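Long-range contacts in probable acetyltransferases (Chromobacterium violaceum, PDB 3PZJ), which probably transfers an acetyl group, as a member of the GNAT family, perhaps to the N-terminal serine or alanine of proteins: residues H117-I122 / Y153-R159; H63-Y69 / H124-S128; R159-R163 / R191-T195. Residues are numbered along the deposited sequence.

Interaction 1: H117-I122 / Y153-R159; sequences HGAIEI and YRRCEWR
Two parallel neighbours in the central sheet, strands 119-127 and 155-161, pair at their N-terminal ends in a buried contact. The short strands, 4.4 Å apart at closest, run parallel but at 35° (signed -35°), in the register Ala119-Arg155, Ile120-Cys156 and Glu121-Glu157. Gly118, at positive phi (62°/39°), belongs to a G1 beta bulge with Ala119; its O accepts from Arg154 N (2.7 Å) and Arg155 N (3.2 Å). Then follow Ile120 N to Arg155 O (3.1 Å), Glu157 N to Ile120 O (2.8 Å) and Ile122 N to Glu157 O (2.9 Å). Helix 135-150 links the strands in a beta-alpha-beta crossover and packs on the face of Ile122 and Cys156; as in other GNAT enzymes, the strands then part C-terminally to form the V-shaped acetyl-CoA opening. On that face Ile120 CG2 meets Cys156 SG at 3.5 Å, while Ile120 CD1 makes a CH-pi contact 4.1 Å from the Tyr153 ring centroid. The face of Glu121 and Glu157 is charged: Glu157 (chi1 m) bridges Arg155 (NH2-OE1 2.8 Å) and Arg159 (NE-OE2 2.8 Å). A water bonds Glu121 OE1 (2.9 Å) and Glu157 OE2 (2.6 Å); Arg111 pairs with Glu121, and Glu179 with Arg155.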
loop_
_atom_site.group_PDB
_atom_site.type_symbol
_atom_site.label_atom_id
_atom_site.label_comp_id
_atom_site.label_asym_id
_atom_site.label_seq_id
_atom_site.Cartn_x
_atom_site.Cartn_y
_atom_site.Cartn_z
ATOM N N HIS A 117 2.044 -9.334 7.590
ATOM C CA HIS A 117 1.032 -8.539 8.322
ATOM C C HIS A 117 -0.362 -9.040 8.202
ATOM O O HIS A 117 -1.279 -8.457 8.781
ATOM C CB HIS A 117 1.130 -7.113 7.819
ATOM C CG HIS A 117 2.344 -6.469 8.347
ATOM N ND1 HIS A 117 2.553 -6.400 9.704
ATOM C CD2 HIS A 117 3.490 -6.040 7.756
ATOM C CE1 HIS A 117 3.756 -5.890 9.930
ATOM N NE2 HIS A 117 4.332 -5.641 8.772
ATOM N N GLY A 118 -0.522 -10.115 7.442
ATOM C CA GLY A 118 -1.815 -10.725 7.194
ATOM C C GLY A 118 -2.750 -9.764 6.483
ATOM O O GLY A 118 -3.984 -9.723 6.763
ATOM N N ALA A 119 -2.195 -9.000 5.560
ATOM C CA ALA A 119 -2.994 -8.045 4.820
ATOM C C ALA A 119 -2.935 -8.434 3.351
ATOM O O ALA A 119 -1.843 -8.727 2.801
ATOM C CB ALA A 119 -2.471 -6.563 5.015
ATOM N N ILE A 120 -4.094 -8.291 2.669
ATOM C CA ILE A 120 -4.210 -8.635 1.246
ATOM C C ILE A 120 -5.295 -7.752 0.621
ATOM O O ILE A 120 -6.097 -7.174 1.372
ATOM C CB ILE A 120 -4.527 -10.146 1.079
ATOM C CG1 ILE A 120 -4.214 -10.631 -0.322
ATOM C CG2 ILE A 120 -5.922 -10.522 1.635
ATOM C CD1 ILE A 120 -3.913 -12.242 -0.383
ATOM N N GLU A 121 -5.319 -7.696 -0.723
ATOM C CA GLU A 121 -6.303 -6.913 -1.457
ATOM C C GLU A 121 -6.923 -7.822 -2.518
ATOM O O GLU A 121 -6.151 -8.525 -3.178
ATOM C CB GLU A 121 -5.606 -5.758 -2.078
ATOM C CG GLU A 121 -6.512 -4.834 -2.909
ATOM C CD GLU A 121 -5.735 -3.711 -3.584
ATOM O OE1 GLU A 121 -4.644 -3.304 -3.153
ATOM O OE2 GLU A 121 -6.219 -3.292 -4.636
ATOM N N ILE A 122 -8.269 -7.919 -2.599
ATOM C CA ILE A 122 -8.927 -8.562 -3.734
ATOM C C ILE A 122 -9.030 -7.497 -4.815
ATOM O O ILE A 122 -9.548 -6.435 -4.564
ATOM C CB ILE A 122 -10.298 -9.146 -3.343
ATOM C CG1 ILE A 122 -10.067 -10.431 -2.553
ATOM C CG2 ILE A 122 -11.152 -9.487 -4.530
ATOM C CD1 ILE A 122 -11.227 -10.897 -1.721
ATOM N N TYR A 153 -5.120 -14.558 6.806
ATOM C CA TYR A 153 -5.202 -13.063 6.589
ATOM C C TYR A 153 -6.141 -12.455 7.613
ATOM O O TYR A 153 -7.203 -13.056 7.996
ATOM C CB TYR A 153 -5.505 -12.668 5.097
ATOM C CG TYR A 153 -4.317 -12.931 4.227
ATOM C CD1 TYR A 153 -3.312 -11.965 4.065
ATOM C CD2 TYR A 153 -4.115 -14.189 3.687
ATOM C CE1 TYR A 153 -2.182 -12.234 3.283
ATOM C CE2 TYR A 153 -2.967 -14.519 2.964
ATOM C CZ TYR A 153 -1.980 -13.545 2.824
ATOM O OH TYR A 153 -0.929 -13.869 2.084
ATOM N N ARG A 154 -5.763 -11.285 8.095
ATOM C CA ARG A 154 -6.544 -10.485 9.077
ATOM C C ARG A 154 -7.377 -9.374 8.443
ATOM O O ARG A 154 -8.348 -8.933 9.017
ATOM C CB ARG A 154 -5.578 -9.817 10.079
ATOM C CG ARG A 154 -4.851 -10.775 10.933
ATOM C CD ARG A 154 -3.964 -10.093 11.940
ATOM N NE ARG A 154 -4.749 -9.511 12.951
ATOM C CZ ARG A 154 -4.729 -8.249 13.339
ATOM N NH1 ARG A 154 -4.009 -7.350 12.733
ATOM N NH2 ARG A 154 -5.551 -7.880 14.329
ATOM N N ARG A 155 -7.002 -8.939 7.256
ATOM C CA ARG A 155 -7.591 -7.795 6.606
ATOM C C ARG A 155 -7.600 -8.075 5.076
ATOM O O ARG A 155 -6.535 -8.397 4.518
ATOM C CB ARG A 155 -6.683 -6.580 6.879
ATOM C CG ARG A 155 -7.083 -5.295 6.132
ATOM C CD ARG A 155 -5.996 -4.226 6.188
ATOM N NE ARG A 155 -6.294 -3.086 5.345
ATOM C CZ ARG A 155 -7.334 -2.222 5.526
ATOM N NH1 ARG A 155 -8.123 -2.251 6.581
ATOM N NH2 ARG A 155 -7.571 -1.314 4.621
ATOM N N CYS A 156 -8.745 -7.939 4.425
ATOM C CA CYS A 156 -8.940 -8.107 3.025
ATOM C C CYS A 156 -9.389 -6.756 2.390
ATOM O O CYS A 156 -10.406 -6.378 2.901
ATOM C CB CYS A 156 -9.896 -9.241 2.642
ATOM S SG CYS A 156 -9.219 -10.900 2.860
ATOM N N GLU A 157 -8.678 -6.055 1.532
ATOM C CA GLU A 157 -9.120 -4.785 1.026
ATOM C C GLU A 157 -9.862 -4.976 -0.274
ATOM O O GLU A 157 -9.681 -5.947 -0.954
ATOM C CB GLU A 157 -7.945 -3.869 0.738
ATOM C CG GLU A 157 -7.383 -3.275 1.889
ATOM C CD GLU A 157 -6.279 -2.302 1.584
ATOM O OE1 GLU A 157 -5.824 -1.720 2.525
ATOM O OE2 GLU A 157 -5.890 -2.138 0.454
ATOM N N TRP A 158 -10.672 -3.989 -0.594
ATOM C CA TRP A 158 -11.238 -3.778 -1.894
ATOM C C TRP A 158 -11.030 -2.305 -2.174
ATOM O O TRP A 158 -11.364 -1.490 -1.376
ATOM C CB TRP A 158 -12.714 -4.144 -1.929
ATOM C CG TRP A 158 -13.437 -3.980 -3.244
ATOM C CD1 TRP A 158 -13.713 -2.828 -3.891
ATOM C CD2 TRP A 158 -14.007 -5.015 -4.031
ATOM N NE1 TRP A 158 -14.403 -3.074 -5.031
ATOM C CE2 TRP A 158 -14.601 -4.415 -5.142
ATOM C CE3 TRP A 158 -14.081 -6.391 -3.902
ATOM C CZ2 TRP A 158 -15.254 -5.145 -6.105
ATOM C CZ3 TRP A 158 -14.714 -7.099 -4.868
ATOM C CH2 TRP A 158 -15.298 -6.481 -5.947
ATOM N N ARG A 159 -10.436 -2.015 -3.311
ATOM C CA ARG A 159 -10.158 -0.619 -3.716
ATOM C C ARG A 159 -10.751 -0.304 -5.114
ATOM O O ARG A 159 -10.815 -1.157 -5.998
ATOM C CB ARG A 159 -8.674 -0.343 -3.828
ATOM C CG ARG A 159 -7.952 -0.370 -2.556
ATOM C CD ARG A 159 -6.461 0.018 -2.673
ATOM N NE ARG A 159 -5.885 -0.029 -1.338
ATOM C CZ ARG A 159 -4.949 0.792 -0.888
ATOM N NH1 ARG A 159 -4.459 0.618 0.329
ATOM N NH2 ARG A 159 -4.470 1.704 -1.688
HETATM O O HOH W 1 -2.787 -7.211 10.243
HETATM O O HOH W 2 -3.652 -3.053 -0.474
HETATM O O HOH W 3 -9.375 -3.886 -5.152
#

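Interaction 2: H63-Y69 / H124-S128; sequences HWEHLPY and HVNFS. With EDO (1,2-ethanediol), chain D.
A site that holds a 1,2-ethanediol, probably from the crystallisation liquor, and may be part of a pocket lies where loop 63-69 meets the C-terminal part of strand 119-127. The segments approach through side chains: the nearest CA pairs are His63-Asn126 at 8.2 Å and Leu67-His124 at 8.7 Å. His63 and Trp64 are in a 3-10 segment, and a type I beta turn runs from Trp64 to Leu67, closed by Leu67 N to Trp64 O (2.9 Å). Asn126 (chi1 m) points toward the loop and uses both ends of its amide. OD1 accepts from His63 NE2 (2.8 Å), at the edge of an imidazole with chi1 t; ND2 donates to Tyr69 OH (3.1 Å) and to His124 O (2.9 Å). In GNAT enzymes the strand corresponding to 119-127 borders the acetyl-CoA cleft, so the diol may mark part of the active-site region. His124 has a left-handed backbone (49°/46°), and its N donates to diol O2 (3.0 Å), which sits over one face of its imidazole. Tyr69 (chi1 p) brings OH to 3.2 Å from His124 CD2. A very short hydrogen bond joins Tyr69 OH to diol O1 (2.3 Å). Trp64 CZ3 and Leu67 CD2 also approach Asn126 OD1, at 3.4 and 3.8 Å.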
loop_
_atom_site.group_PDB
_atom_site.type_symbol
_atom_site.label_atom_id
_atom_site.label_comp_id
_atom_site.label_asym_id
_atom_site.label_seq_id
_atom_site.Cartn_x
_atom_site.Cartn_y
_atom_site.Cartn_z
ATOM N N HIS A 63 -15.491 -1.586 -20.773
ATOM C CA HIS A 63 -15.085 -2.433 -19.665
ATOM C C HIS A 63 -13.946 -1.828 -18.808
ATOM O O HIS A 63 -13.948 -1.903 -17.590
ATOM C CB HIS A 63 -14.677 -3.842 -20.170
ATOM C CG HIS A 63 -14.220 -4.734 -19.060
ATOM N ND1 HIS A 63 -15.078 -5.271 -18.128
ATOM C CD2 HIS A 63 -12.965 -5.009 -18.618
ATOM C CE1 HIS A 63 -14.373 -5.925 -17.218
ATOM N NE2 HIS A 63 -13.086 -5.764 -17.486
ATOM N N TRP A 64 -13.012 -1.170 -19.470
ATOM C CA TRP A 64 -11.785 -0.698 -18.889
ATOM C C TRP A 64 -11.921 0.742 -18.321
ATOM O O TRP A 64 -10.996 1.222 -17.715
ATOM C CB TRP A 64 -10.642 -0.817 -19.940
ATOM C CG TRP A 64 -10.627 -2.129 -20.700
ATOM C CD1 TRP A 64 -11.067 -2.349 -21.982
ATOM C CD2 TRP A 64 -10.165 -3.406 -20.211
ATOM N NE1 TRP A 64 -10.916 -3.690 -22.304
ATOM C CE2 TRP A 64 -10.347 -4.338 -21.235
ATOM C CE3 TRP A 64 -9.660 -3.845 -18.972
ATOM C CZ2 TRP A 64 -10.028 -5.660 -21.073
ATOM C CZ3 TRP A 64 -9.337 -5.132 -18.833
ATOM C CH2 TRP A 64 -9.516 -6.043 -19.868
ATOM N N GLU A 65 -13.117 1.362 -18.417
ATOM C CA GLU A 65 -13.305 2.808 -18.219
ATOM C C GLU A 65 -12.707 3.299 -16.900
ATOM O O GLU A 65 -12.083 4.365 -16.858
ATOM C CB GLU A 65 -14.824 3.191 -18.213
ATOM C CG GLU A 65 -15.051 4.710 -18.005
ATOM C CD GLU A 65 -16.491 5.162 -18.188
ATOM O OE1 GLU A 65 -17.343 4.342 -18.612
ATOM O OE2 GLU A 65 -16.738 6.360 -17.902
ATOM N N HIS A 66 -12.942 2.563 -15.826
ATOM C CA HIS A 66 -12.456 2.998 -14.490
ATOM C C HIS A 66 -11.253 2.174 -13.969
ATOM O O HIS A 66 -10.891 2.204 -12.744
ATOM C CB HIS A 66 -13.585 2.874 -13.485
ATOM C CG HIS A 66 -14.841 3.586 -13.884
ATOM N ND1 HIS A 66 -14.934 4.965 -13.951
ATOM C CD2 HIS A 66 -16.068 3.104 -14.197
ATOM C CE1 HIS A 66 -16.161 5.297 -14.317
ATOM N NE2 HIS A 66 -16.869 4.183 -14.478
ATOM N N LEU A 67 -10.603 1.460 -14.868
ATOM C CA LEU A 67 -9.481 0.602 -14.486
ATOM C C LEU A 67 -8.170 1.175 -14.946
ATOM O O LEU A 67 -8.140 1.881 -15.978
ATOM C CB LEU A 67 -9.684 -0.738 -15.139
ATOM C CG LEU A 67 -10.477 -1.786 -14.376
ATOM C CD1 LEU A 67 -11.433 -1.278 -13.295
ATOM C CD2 LEU A 67 -11.160 -2.752 -15.316
ATOM N N PRO A 68 -7.052 0.809 -14.278
ATOM C CA PRO A 68 -5.793 1.411 -14.694
ATOM C C PRO A 68 -5.106 0.755 -15.885
ATOM O O PRO A 68 -3.954 1.033 -16.159
ATOM C CB PRO A 68 -4.927 1.369 -13.408
ATOM C CG PRO A 68 -5.560 0.413 -12.548
ATOM C CD PRO A 68 -6.927 0.058 -13.030
ATOM N N TYR A 69 -5.815 -0.117 -16.606
ATOM C CA TYR A 69 -5.262 -0.794 -17.747
ATOM C C TYR A 69 -6.372 -1.016 -18.733
ATOM O O TYR A 69 -7.538 -0.874 -18.421
ATOM C CB TYR A 69 -4.694 -2.169 -17.365
ATOM C CG TYR A 69 -5.529 -2.919 -16.359
ATOM C CD1 TYR A 69 -6.535 -3.797 -16.737
ATOM C CD2 TYR A 69 -5.282 -2.768 -14.999
ATOM C CE1 TYR A 69 -7.335 -4.429 -15.769
ATOM C CE2 TYR A 69 -6.042 -3.423 -14.043
ATOM C CZ TYR A 69 -7.035 -4.264 -14.430
ATOM O OH TYR A 69 -7.768 -4.885 -13.444
ATOM N N HIS A 124 -8.183 -6.789 -9.429
ATOM C CA HIS A 124 -8.223 -7.158 -10.794
ATOM C C HIS A 124 -9.511 -7.895 -11.102
ATOM O O HIS A 124 -9.533 -8.882 -11.861
ATOM C CB HIS A 124 -6.986 -8.035 -11.115
ATOM C CG HIS A 124 -5.709 -7.275 -11.147
ATOM N ND1 HIS A 124 -4.687 -7.563 -10.284
ATOM C CD2 HIS A 124 -5.265 -6.263 -11.934
ATOM C CE1 HIS A 124 -3.683 -6.721 -10.497
ATOM N NE2 HIS A 124 -4.008 -5.910 -11.482
ATOM N N VAL A 125 -10.632 -7.333 -10.616
ATOM C CA VAL A 125 -11.912 -7.960 -10.826
ATOM C C VAL A 125 -12.418 -7.586 -12.193
ATOM O O VAL A 125 -12.753 -6.396 -12.470
ATOM C CB VAL A 125 -12.941 -7.547 -9.773
ATOM C CG1 VAL A 125 -14.383 -8.156 -10.051
ATOM C CG2 VAL A 125 -12.433 -7.792 -8.351
ATOM N N ASN A 126 -12.361 -8.566 -13.090
ATOM C CA ASN A 126 -12.664 -8.405 -14.524
ATOM C C ASN A 126 -13.666 -9.473 -14.925
ATOM O O ASN A 126 -13.282 -10.629 -15.309
ATOM C CB ASN A 126 -11.395 -8.572 -15.334
ATOM C CG ASN A 126 -10.517 -7.349 -15.289
ATOM O OD1 ASN A 126 -10.754 -6.440 -16.069
ATOM N ND2 ASN A 126 -9.611 -7.235 -14.286
ATOM N N PHE A 127 -14.951 -9.115 -14.822
ATOM C CA PHE A 127 -16.020 -10.092 -15.064
ATOM C C PHE A 127 -16.713 -9.770 -16.376
ATOM O O PHE A 127 -17.094 -8.629 -16.607
ATOM C CB PHE A 127 -17.042 -10.014 -13.922
ATOM C CG PHE A 127 -16.571 -10.591 -12.592
ATOM C CD1 PHE A 127 -15.367 -11.242 -12.438
ATOM C CD2 PHE A 127 -17.376 -10.476 -11.491
ATOM C CE1 PHE A 127 -14.993 -11.794 -11.215
ATOM C CE2 PHE A 127 -16.971 -10.974 -10.273
ATOM C CZ PHE A 127 -15.816 -11.701 -10.152
ATOM N N SER A 128 -16.918 -10.785 -17.198
ATOM C CA SER A 128 -17.633 -10.613 -18.492
ATOM C C SER A 128 -19.044 -10.158 -18.209
ATOM O O SER A 128 -19.554 -10.379 -17.138
ATOM C CB SER A 128 -17.657 -11.949 -19.232
ATOM O OG SER A 128 -18.531 -12.870 -18.624
HETATM C C1 EDO D . -7.419 -3.712 -10.592
HETATM O O1 EDO D . -8.490 -3.878 -11.487
HETATM C C2 EDO D . -7.976 -3.506 -9.206
HETATM O O2 EDO D . -7.095 -4.171 -8.343
#

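Interaction 3: R159-R163 / R191-T195; sequences RCDSR and RNRDT
Backbone pairing between strands 155-161 and 191-201 is antiparallel, with the short strands at 148° and 5.7 Å at closest approach. Asp161 and Thr195 form a non-hydrogen-bonded pair (CA-CA 4.8 Å) whose side chains diverge. Next to it Ser162 N donates to Asp194 O (2.8 Å), and Thr195 CA approaches Cys160 O at 3.4 Å in a CA-H...O contact. At the strand end Asp161 (chi1 t) forms an Asx turn, OD1 accepting from Arg163 N (2.7 Å). Among the charged side chains, the guanidinium of Arg163 lies flat on that of Arg191, centres 3.6 Å apart and planes at 14°, despite their like charge. Arg193, with chi1 to chi3 all t, extends over the backbone so that Asp161 N and Cys160 C lie over its guanidinium face, while NE donates to Thr195 OG1 (3.0 Å). Waters extend the link. One joins Asp161 OD1 (2.9 Å), Ser162 OG (2.7 Å) and Asp194 N (2.9 Å); another joins Asp161 OD2 (2.7 Å), Arg163 NE (2.9 Å) and Asn192 O (2.7 Å). Helix 165-174 packs on Cys160, and strand 177-188 flanks strand 191-201 on its far side, with Gln184 N bonded to Asp194.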
loop_
_atom_site.group_PDB
_atom_site.type_symbol
_atom_site.label_atom_id
_atom_site.label_comp_id
_atom_site.label_asym_id
_atom_site.label_seq_id
_atom_site.Cartn_x
_atom_site.Cartn_y
_atom_site.Cartn_z
ATOM N N ARG A 159 -10.436 -2.015 -3.311
ATOM C CA ARG A 159 -10.158 -0.619 -3.716
ATOM C C ARG A 159 -10.751 -0.304 -5.114
ATOM O O ARG A 159 -10.815 -1.157 -5.998
ATOM C CB ARG A 159 -8.674 -0.343 -3.828
ATOM C CG ARG A 159 -7.952 -0.370 -2.556
ATOM C CD ARG A 159 -6.461 0.018 -2.673
ATOM N NE ARG A 159 -5.885 -0.029 -1.338
ATOM C CZ ARG A 159 -4.949 0.792 -0.888
ATOM N NH1 ARG A 159 -4.459 0.618 0.329
ATOM N NH2 ARG A 159 -4.470 1.704 -1.688
ATOM N N CYS A 160 -11.191 0.934 -5.303
ATOM C CA CYS A 160 -11.688 1.367 -6.633
ATOM C C CYS A 160 -11.566 2.837 -6.870
ATOM O O CYS A 160 -11.365 3.637 -5.995
ATOM C CB CYS A 160 -13.137 0.903 -6.862
ATOM S SG CYS A 160 -14.342 1.697 -5.850
ATOM N N ASP A 161 -11.597 3.200 -8.141
ATOM C CA ASP A 161 -11.647 4.606 -8.527
ATOM C C ASP A 161 -12.918 5.143 -7.987
ATOM O O ASP A 161 -13.962 4.510 -8.048
ATOM C CB ASP A 161 -11.526 4.736 -10.061
ATOM C CG ASP A 161 -11.423 6.181 -10.547
ATOM O OD1 ASP A 161 -12.322 7.009 -10.211
ATOM O OD2 ASP A 161 -10.461 6.440 -11.323
ATOM N N SER A 162 -12.861 6.326 -7.413
ATOM C CA SER A 162 -14.062 6.891 -6.788
ATOM C C SER A 162 -15.170 7.129 -7.810
ATOM O O SER A 162 -16.370 7.185 -7.458
ATOM C CB SER A 162 -13.723 8.215 -6.068
ATOM O OG SER A 162 -13.430 9.207 -7.055
ATOM N N ARG A 163 -14.808 7.190 -9.096
ATOM C CA ARG A 163 -15.830 7.352 -10.163
ATOM C C ARG A 163 -16.476 6.039 -10.569
ATOM O O ARG A 163 -17.429 6.041 -11.360
ATOM C CB ARG A 163 -15.243 8.020 -11.403
ATOM C CG ARG A 163 -14.845 9.436 -11.114
ATOM C CD ARG A 163 -14.440 10.173 -12.354
ATOM N NE ARG A 163 -13.362 9.556 -13.099
ATOM C CZ ARG A 163 -13.529 8.894 -14.252
ATOM N NH1 ARG A 163 -14.750 8.702 -14.775
ATOM N NH2 ARG A 163 -12.466 8.399 -14.886
ATOM N N ARG A 191 -6.091 11.338 -16.313
ATOM C CA ARG A 191 -6.937 12.045 -15.385
ATOM C C ARG A 191 -6.658 11.614 -13.930
ATOM O O ARG A 191 -6.049 10.597 -13.693
ATOM C CB ARG A 191 -8.432 11.986 -15.795
ATOM C CG ARG A 191 -9.165 10.673 -15.721
ATOM C CD ARG A 191 -10.610 10.842 -16.284
ATOM N NE ARG A 191 -11.456 11.714 -15.435
ATOM C CZ ARG A 191 -12.725 12.063 -15.690
ATOM N NH1 ARG A 191 -13.355 11.650 -16.788
ATOM N NH2 ARG A 191 -13.371 12.865 -14.846
ATOM N N ASN A 192 -7.068 12.471 -13.005
ATOM C CA ASN A 192 -6.991 12.195 -11.605
ATOM C C ASN A 192 -7.782 10.936 -11.227
ATOM O O ASN A 192 -8.859 10.645 -11.782
ATOM C CB ASN A 192 -7.557 13.368 -10.820
ATOM C CG ASN A 192 -7.487 13.120 -9.359
ATOM O OD1 ASN A 192 -6.400 13.207 -8.811
ATOM N ND2 ASN A 192 -8.629 12.831 -8.696
ATOM N N ARG A 193 -7.249 10.202 -10.265
ATOM C CA ARG A 193 -7.977 9.141 -9.591
ATOM C C ARG A 193 -7.866 9.318 -8.100
ATOM O O ARG A 193 -6.801 9.443 -7.600
ATOM C CB ARG A 193 -7.427 7.772 -9.922
ATOM C CG ARG A 193 -7.913 6.733 -8.964
ATOM C CD ARG A 193 -7.908 5.331 -9.521
ATOM N NE ARG A 193 -7.894 4.347 -8.460
ATOM C CZ ARG A 193 -7.945 3.039 -8.599
ATOM N NH1 ARG A 193 -7.922 2.308 -7.532
ATOM N NH2 ARG A 193 -8.006 2.458 -9.760
ATOM N N ASP A 194 -8.995 9.363 -7.428
ATOM C CA ASP A 194 -9.086 9.229 -5.996
ATOM C C ASP A 194 -9.527 7.817 -5.775
ATOM O O ASP A 194 -10.469 7.298 -6.429
ATOM C CB ASP A 194 -10.202 10.130 -5.395
ATOM C CG ASP A 194 -10.025 11.629 -5.681
ATOM O OD1 ASP A 194 -8.934 12.160 -5.879
ATOM O OD2 ASP A 194 -11.022 12.289 -5.662
ATOM N N THR A 195 -8.932 7.161 -4.806
ATOM C CA THR A 195 -9.227 5.781 -4.538
ATOM C C THR A 195 -10.048 5.560 -3.288
ATOM O O THR A 195 -9.637 5.920 -2.261
ATOM C CB THR A 195 -7.939 5.002 -4.366
ATOM O OG1 THR A 195 -7.241 4.991 -5.592
ATOM C CG2 THR A 195 -8.254 3.592 -3.917
HETATM O O HOH W 4 -7.876 -0.591 -7.381
HETATM O O HOH W 5 -11.508 9.474 -8.960
HETATM O O HOH W 6 -10.612 8.796 -12.573
#

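In the fold
Interactions 1 and 3 lie on successive stretches of strand 155-161 and share Arg159. Interaction 1 is the buried, parallel pairing with strand 119-127, with five backbone hydrogen bonds and a carboxylate-arginine network; the second subunit also reaches it. Interaction 3, farther from the chain's centre and only partly buried, is antiparallel, with one backbone hydrogen bond between its segments, an arginine-arginine stack and waters bound to Asp161. Interaction 2, also partly buried, uses the later part of strand 119-127 but joins it to a loop by side-chain hydrogen bonds. Val125 CG2 touches Trp158 CH2 of interaction 1 (4.0 Å), and His66 CE1 packs against Arg163 O of interaction 3 (3.3 Å).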